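Local structure of halohydrin epoxidase A (Corynebacterium sp., 4Z9F) at residues D80-T94 and L141-A153. The protein probably catalyses the reversible elimination of hydrogen halide from vicinal halohydrins to give epoxides, using a short-chain dehydrogenase-like Rossmann fold. The protein carries 1 engineered substitution. Sequence-based numbering, arbitrary orientation.
Sequences DYIPRPMNRLPIEGT and LAYNPLYGPARAA
Arg-88 angles across Tyr-143 and finishes with its guanidinium flat on the ring. Arg-88 CB lies 3.8 Å from Tyr-143 O, and Arg-88 CG is near that oxygen and Asn-144 ND2, both on one side of it. From there the extended chain carries NE to the rim at Tyr-143 CD1; CZ sits over Tyr-143 CD1 and Tyr-143 CG, Arg-88 NH1 reaches across the face to 3.4 Å from Tyr-143 CE1, and NH2 hangs back over Tyr-143 CB. Guanidinium and ring are only 5° apart, an offset cation-pi stack. Deeper in, Asn-87 O accepts a 2.7 Å bond from Asn-144 ND2, which comes from above the carbonyl plane. A water also donates to that oxygen, and to Leu-89 O, while accepting from Tyr-147 N at the start of helix 147-165. Asn-87 CB makes a CH-pi contact with the Tyr-147 ring, 3.6 Å from its centroid; Arg-151 CG backs the opposite face. Bent at chi2, Arg-151 grips Asp-80 O end-on through NH1 and NH2, the latter at 3.0 Å. Arg-151 NH1 also donates to Tyr-147 OH at 2.8 Å. Beyond the water, Ile-91 packs on Pro-145, which also meets Ser-160 of a second subunit. The spacing is consistent with Tyr-147 and Arg-151 belonging to the family's Ser-Tyr-Arg triad; Asp-80 O probably orients the arginine, while Asn-87 CB and Arg-151 CG probably help hold the ring.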
loop_
_atom_site.group_PDB
_atom_site.type_symbol
_atom_site.label_atom_id
_atom_site.label_comp_id
_atom_site.label_asym_id
_atom_site.label_seq_id
_atom_site.Cartn_x
_atom_site.Cartn_y
_atom_site.Cartn_z
ATOM N N ASP C 80 18.687 9.382 -9.560
ATOM C CA ASP C 80 18.404 10.777 -9.275
ATOM C C ASP C 80 18.643 11.080 -7.801
ATOM O O ASP C 80 18.403 10.237 -6.934
ATOM C CB ASP C 80 16.971 11.109 -9.686
ATOM C CG ASP C 80 16.714 10.778 -11.154
ATOM O OD1 ASP C 80 17.198 11.546 -12.014
ATOM O OD2 ASP C 80 16.071 9.743 -11.450
ATOM N N TYR C 81 19.149 12.281 -7.533
ATOM C CA TYR C 81 19.485 12.709 -6.183
ATOM C C TYR C 81 19.535 14.228 -6.180
ATOM O O TYR C 81 19.598 14.866 -7.234
ATOM C CB TYR C 81 20.815 12.105 -5.718
ATOM C CG TYR C 81 21.985 13.060 -5.855
ATOM C CD1 TYR C 81 22.552 13.659 -4.733
ATOM C CD2 TYR C 81 22.501 13.390 -7.102
ATOM C CE1 TYR C 81 23.612 14.548 -4.851
ATOM C CE2 TYR C 81 23.562 14.269 -7.226
ATOM C CZ TYR C 81 24.114 14.839 -6.100
ATOM O OH TYR C 81 25.160 15.721 -6.227
ATOM N N ILE C 82 19.459 14.807 -4.988
ATOM C CA ILE C 82 19.634 16.249 -4.846
ATOM C C ILE C 82 20.670 16.445 -3.743
ATOM O O ILE C 82 20.732 15.632 -2.807
ATOM C CB ILE C 82 18.293 16.963 -4.575
ATOM C CG1 ILE C 82 18.452 18.486 -4.681
ATOM C CG2 ILE C 82 17.697 16.548 -3.221
ATOM C CD1 ILE C 82 17.146 19.246 -4.818
ATOM N N PRO C 83 21.555 17.441 -3.850
ATOM C CA PRO C 83 22.585 17.618 -2.815
ATOM C C PRO C 83 21.961 17.876 -1.450
ATOM O O PRO C 83 21.056 18.705 -1.303
ATOM C CB PRO C 83 23.385 18.828 -3.319
ATOM C CG PRO C 83 23.258 18.745 -4.819
ATOM C CD PRO C 83 21.835 18.262 -5.046
ATOM N N ARG C 84 22.430 17.128 -0.457
ATOM C CA ARG C 84 22.070 17.371 0.930
ATOM C C ARG C 84 22.377 18.809 1.307
ATOM O O ARG C 84 23.250 19.429 0.704
ATOM C CB ARG C 84 22.834 16.426 1.846
ATOM C CG ARG C 84 22.609 14.991 1.527
ATOM C CD ARG C 84 23.433 14.134 2.449
ATOM N NE ARG C 84 23.044 14.290 3.848
ATOM C CZ ARG C 84 23.572 13.577 4.845
ATOM N NH1 ARG C 84 24.501 12.666 4.588
ATOM N NH2 ARG C 84 23.174 13.770 6.097
ATOM N N PRO C 85 21.666 19.343 2.312
ATOM C CA PRO C 85 20.613 18.657 3.070
ATOM C C PRO C 85 19.234 18.905 2.481
ATOM O O PRO C 85 18.255 18.928 3.233
ATOM C CB PRO C 85 20.734 19.292 4.459
ATOM C CG PRO C 85 21.079 20.733 4.128
ATOM C CD PRO C 85 21.938 20.685 2.862
ATOM N N MET C 86 19.153 19.101 1.160
ATOM C CA MET C 86 17.884 19.503 0.567
ATOM C C MET C 86 16.823 18.419 0.712
ATOM O O MET C 86 15.629 18.731 0.725
ATOM C CB MET C 86 18.077 19.886 -0.905
ATOM C CG MET C 86 18.944 21.124 -1.109
ATOM S SD MET C 86 18.875 21.786 -2.800
ATOM C CE MET C 86 17.289 22.636 -2.789
ATOM N N ASN C 87 17.226 17.155 0.838
ATOM C CA ASN C 87 16.252 16.103 1.102
ATOM C C ASN C 87 15.468 16.361 2.384
ATOM O O ASN C 87 14.328 15.896 2.512
ATOM C CB ASN C 87 16.943 14.743 1.180
ATOM C CG ASN C 87 17.858 14.612 2.395
ATOM O OD1 ASN C 87 18.666 15.490 2.678
ATOM N ND2 ASN C 87 17.728 13.501 3.113
ATOM N N ARG C 88 16.029 17.127 3.318
ATOM C CA ARG C 88 15.367 17.403 4.585
ATOM C C ARG C 88 14.736 18.785 4.637
ATOM O O ARG C 88 14.416 19.261 5.729
ATOM C CB ARG C 88 16.352 17.233 5.743
ATOM C CG ARG C 88 16.648 15.786 6.054
ATOM C CD ARG C 88 17.673 15.679 7.154
ATOM N NE ARG C 88 17.610 14.380 7.804
ATOM C CZ ARG C 88 16.970 14.151 8.945
ATOM N NH1 ARG C 88 16.969 12.932 9.465
ATOM N NH2 ARG C 88 16.345 15.143 9.575
ATOM N N LEU C 89 14.544 19.441 3.491
ATOM C CA LEU C 89 13.908 20.751 3.503
ATOM C C LEU C 89 12.493 20.634 4.057
ATOM O O LEU C 89 11.731 19.764 3.610
ATOM C CB LEU C 89 13.871 21.364 2.103
ATOM C CG LEU C 89 15.192 22.023 1.687
ATOM C CD1 LEU C 89 15.206 22.316 0.199
ATOM C CD2 LEU C 89 15.423 23.303 2.483
ATOM N N PRO C 90 12.112 21.472 5.017
ATOM C CA PRO C 90 10.740 21.488 5.525
ATOM C C PRO C 90 9.849 22.324 4.609
ATOM O O PRO C 90 10.300 22.958 3.663
ATOM C CB PRO C 90 10.897 22.141 6.901
ATOM C CG PRO C 90 12.029 23.112 6.697
ATOM C CD PRO C 90 12.944 22.512 5.651
ATOM N N ILE C 91 8.557 22.342 4.921
ATOM C CA ILE C 91 7.640 23.145 4.121
ATOM C C ILE C 91 7.767 24.626 4.469
ATOM O O ILE C 91 7.893 25.482 3.582
ATOM C CB ILE C 91 6.202 22.636 4.307
ATOM C CG1 ILE C 91 6.111 21.179 3.851
ATOM C CG2 ILE C 91 5.233 23.511 3.549
ATOM C CD1 ILE C 91 4.985 20.441 4.508
ATOM N N GLU C 92 7.743 24.953 5.758
ATOM C CA GLU C 92 7.780 26.350 6.178
ATOM C C GLU C 92 9.152 26.966 5.932
ATOM O O GLU C 92 10.175 26.393 6.310
ATOM C CB GLU C 92 7.439 26.462 7.658
ATOM C CG GLU C 92 5.986 26.315 7.983
ATOM C CD GLU C 92 5.721 26.590 9.441
ATOM O OE1 GLU C 92 5.938 25.680 10.267
ATOM O OE2 GLU C 92 5.320 27.733 9.757
ATOM N N GLY C 93 9.175 28.153 5.330
ATOM C CA GLY C 93 10.418 28.884 5.182
ATOM C C GLY C 93 11.291 28.472 4.017
ATOM O O GLY C 93 12.316 29.124 3.772
ATOM N N THR C 94 10.933 27.418 3.293
ATOM C CA THR C 94 11.712 27.009 2.134
ATOM C C THR C 94 11.320 27.850 0.921
ATOM O O THR C 94 10.136 28.095 0.671
ATOM C CB THR C 94 11.508 25.515 1.856
ATOM O OG1 THR C 94 11.965 24.746 2.978
ATOM C CG2 THR C 94 12.281 25.078 0.621
ATOM N N LEU C 141 8.058 10.162 5.796
ATOM C CA LEU C 141 8.876 10.512 6.955
ATOM C C LEU C 141 8.705 11.995 7.259
ATOM O O LEU C 141 8.675 12.822 6.343
ATOM C CB LEU C 141 10.359 10.203 6.712
ATOM C CG LEU C 141 10.685 8.719 6.795
ATOM C CD1 LEU C 141 12.131 8.426 6.450
ATOM C CD2 LEU C 141 10.366 8.226 8.194
ATOM N N ALA C 142 8.631 12.325 8.557
ATOM C CA ALA C 142 8.322 13.693 8.976
ATOM C C ALA C 142 9.274 14.722 8.378
ATOM O O ALA C 142 8.862 15.850 8.085
ATOM C CB ALA C 142 8.357 13.803 10.502
ATOM N N TYR C 143 10.536 14.367 8.200
ATOM C CA TYR C 143 11.536 15.358 7.829
ATOM C C TYR C 143 11.770 15.431 6.327
ATOM O O TYR C 143 12.672 16.156 5.892
ATOM C CB TYR C 143 12.846 15.081 8.563
ATOM C CG TYR C 143 13.227 13.615 8.647
ATOM C CD1 TYR C 143 13.945 13.001 7.625
ATOM C CD2 TYR C 143 12.894 12.851 9.768
ATOM C CE1 TYR C 143 14.317 11.662 7.703
ATOM C CE2 TYR C 143 13.258 11.509 9.856
ATOM C CZ TYR C 143 13.973 10.923 8.820
ATOM O OH TYR C 143 14.337 9.599 8.899
ATOM N N ASN C 144 10.966 14.727 5.529
ATOM C CA ASN C 144 11.057 14.761 4.067
ATOM C C ASN C 144 9.734 15.182 3.423
ATOM O O ASN C 144 9.224 14.474 2.548
ATOM C CB ASN C 144 11.471 13.396 3.518
ATOM C CG ASN C 144 12.762 12.881 4.098
ATOM O OD1 ASN C 144 12.800 11.790 4.682
ATOM N ND2 ASN C 144 13.838 13.637 3.919
ATOM N N PRO C 145 9.170 16.344 3.778
ATOM C CA PRO C 145 7.843 16.695 3.248
ATOM C C PRO C 145 7.850 17.279 1.844
ATOM O O PRO C 145 6.767 17.503 1.287
ATOM C CB PRO C 145 7.329 17.725 4.255
ATOM C CG PRO C 145 8.599 18.431 4.703
ATOM C CD PRO C 145 9.710 17.415 4.643
ATOM N N LEU C 146 9.011 17.565 1.268
ATOM C CA LEU C 146 9.098 17.970 -0.129
ATOM C C LEU C 146 9.796 16.926 -0.977
ATOM O O LEU C 146 9.343 16.624 -2.089
ATOM C CB LEU C 146 9.835 19.308 -0.254
ATOM C CG LEU C 146 9.128 20.471 0.448
ATOM C CD1 LEU C 146 10.003 21.707 0.431
ATOM C CD2 LEU C 146 7.784 20.743 -0.214
ATOM N N TYR C 147 10.882 16.373 -0.432
ATOM C CA TYR C 147 11.614 15.263 -1.037
ATOM C C TYR C 147 10.741 14.024 -1.187
ATOM O O TYR C 147 10.825 13.315 -2.196
ATOM C CB TYR C 147 12.829 14.965 -0.161
ATOM C CG TYR C 147 13.773 13.844 -0.551
ATOM C CD1 TYR C 147 13.678 12.597 0.049
ATOM C CD2 TYR C 147 14.822 14.062 -1.427
ATOM C CE1 TYR C 147 14.570 11.580 -0.259
ATOM C CE2 TYR C 147 15.712 13.053 -1.749
ATOM C CZ TYR C 147 15.585 11.813 -1.155
ATOM O OH TYR C 147 16.466 10.795 -1.456
ATOM N N GLY C 148 9.912 13.729 -0.185
ATOM C CA GLY C 148 9.010 12.602 -0.263
ATOM C C GLY C 148 8.071 12.686 -1.453
ATOM O O GLY C 148 8.020 11.774 -2.284
ATOM N N PRO C 149 7.271 13.759 -1.533
ATOM C CA PRO C 149 6.401 13.936 -2.710
ATOM C C PRO C 149 7.118 13.763 -4.043
ATOM O O PRO C 149 6.607 13.073 -4.934
ATOM C CB PRO C 149 5.877 15.361 -2.516
ATOM C CG PRO C 149 5.739 15.459 -1.024
ATOM C CD PRO C 149 6.938 14.724 -0.469
ATOM N N ALA C 150 8.302 14.355 -4.193
ATOM C CA ALA C 150 9.031 14.224 -5.455
ATOM C C ALA C 150 9.435 12.775 -5.730
ATOM O O ALA C 150 9.337 12.301 -6.870
ATOM C CB ALA C 150 10.249 15.148 -5.442
ATOM N N ARG C 151 9.905 12.057 -4.708
ATOM C CA ARG C 151 10.214 10.642 -4.896
ATOM C C ARG C 151 8.955 9.840 -5.222
ATOM O O ARG C 151 8.982 8.948 -6.077
ATOM C CB ARG C 151 10.885 10.063 -3.650
ATOM C CG ARG C 151 12.273 10.623 -3.353
ATOM C CD ARG C 151 13.292 10.218 -4.409
ATOM N NE ARG C 151 14.664 10.481 -3.966
ATOM C CZ ARG C 151 15.735 10.331 -4.732
ATOM N NH1 ARG C 151 16.938 10.586 -4.244
ATOM N NH2 ARG C 151 15.601 9.947 -5.993
ATOM N N ALA C 152 7.852 10.112 -4.526
ATOM C CA ALA C 152 6.633 9.338 -4.782
ATOM C C ALA C 152 6.128 9.548 -6.203
ATOM O O ALA C 152 5.570 8.625 -6.807
ATOM C CB ALA C 152 5.540 9.704 -3.773
ATOM N N ALA C 153 6.288 10.754 -6.746
ATOM C CA ALA C 153 5.888 10.972 -8.136
ATOM C C ALA C 153 6.634 10.028 -9.069
ATOM O O ALA C 153 6.038 9.450 -9.983
ATOM C CB ALA C 153 6.125 12.433 -8.542
HETATM O O HOH W 1 11.954 17.509 2.103
#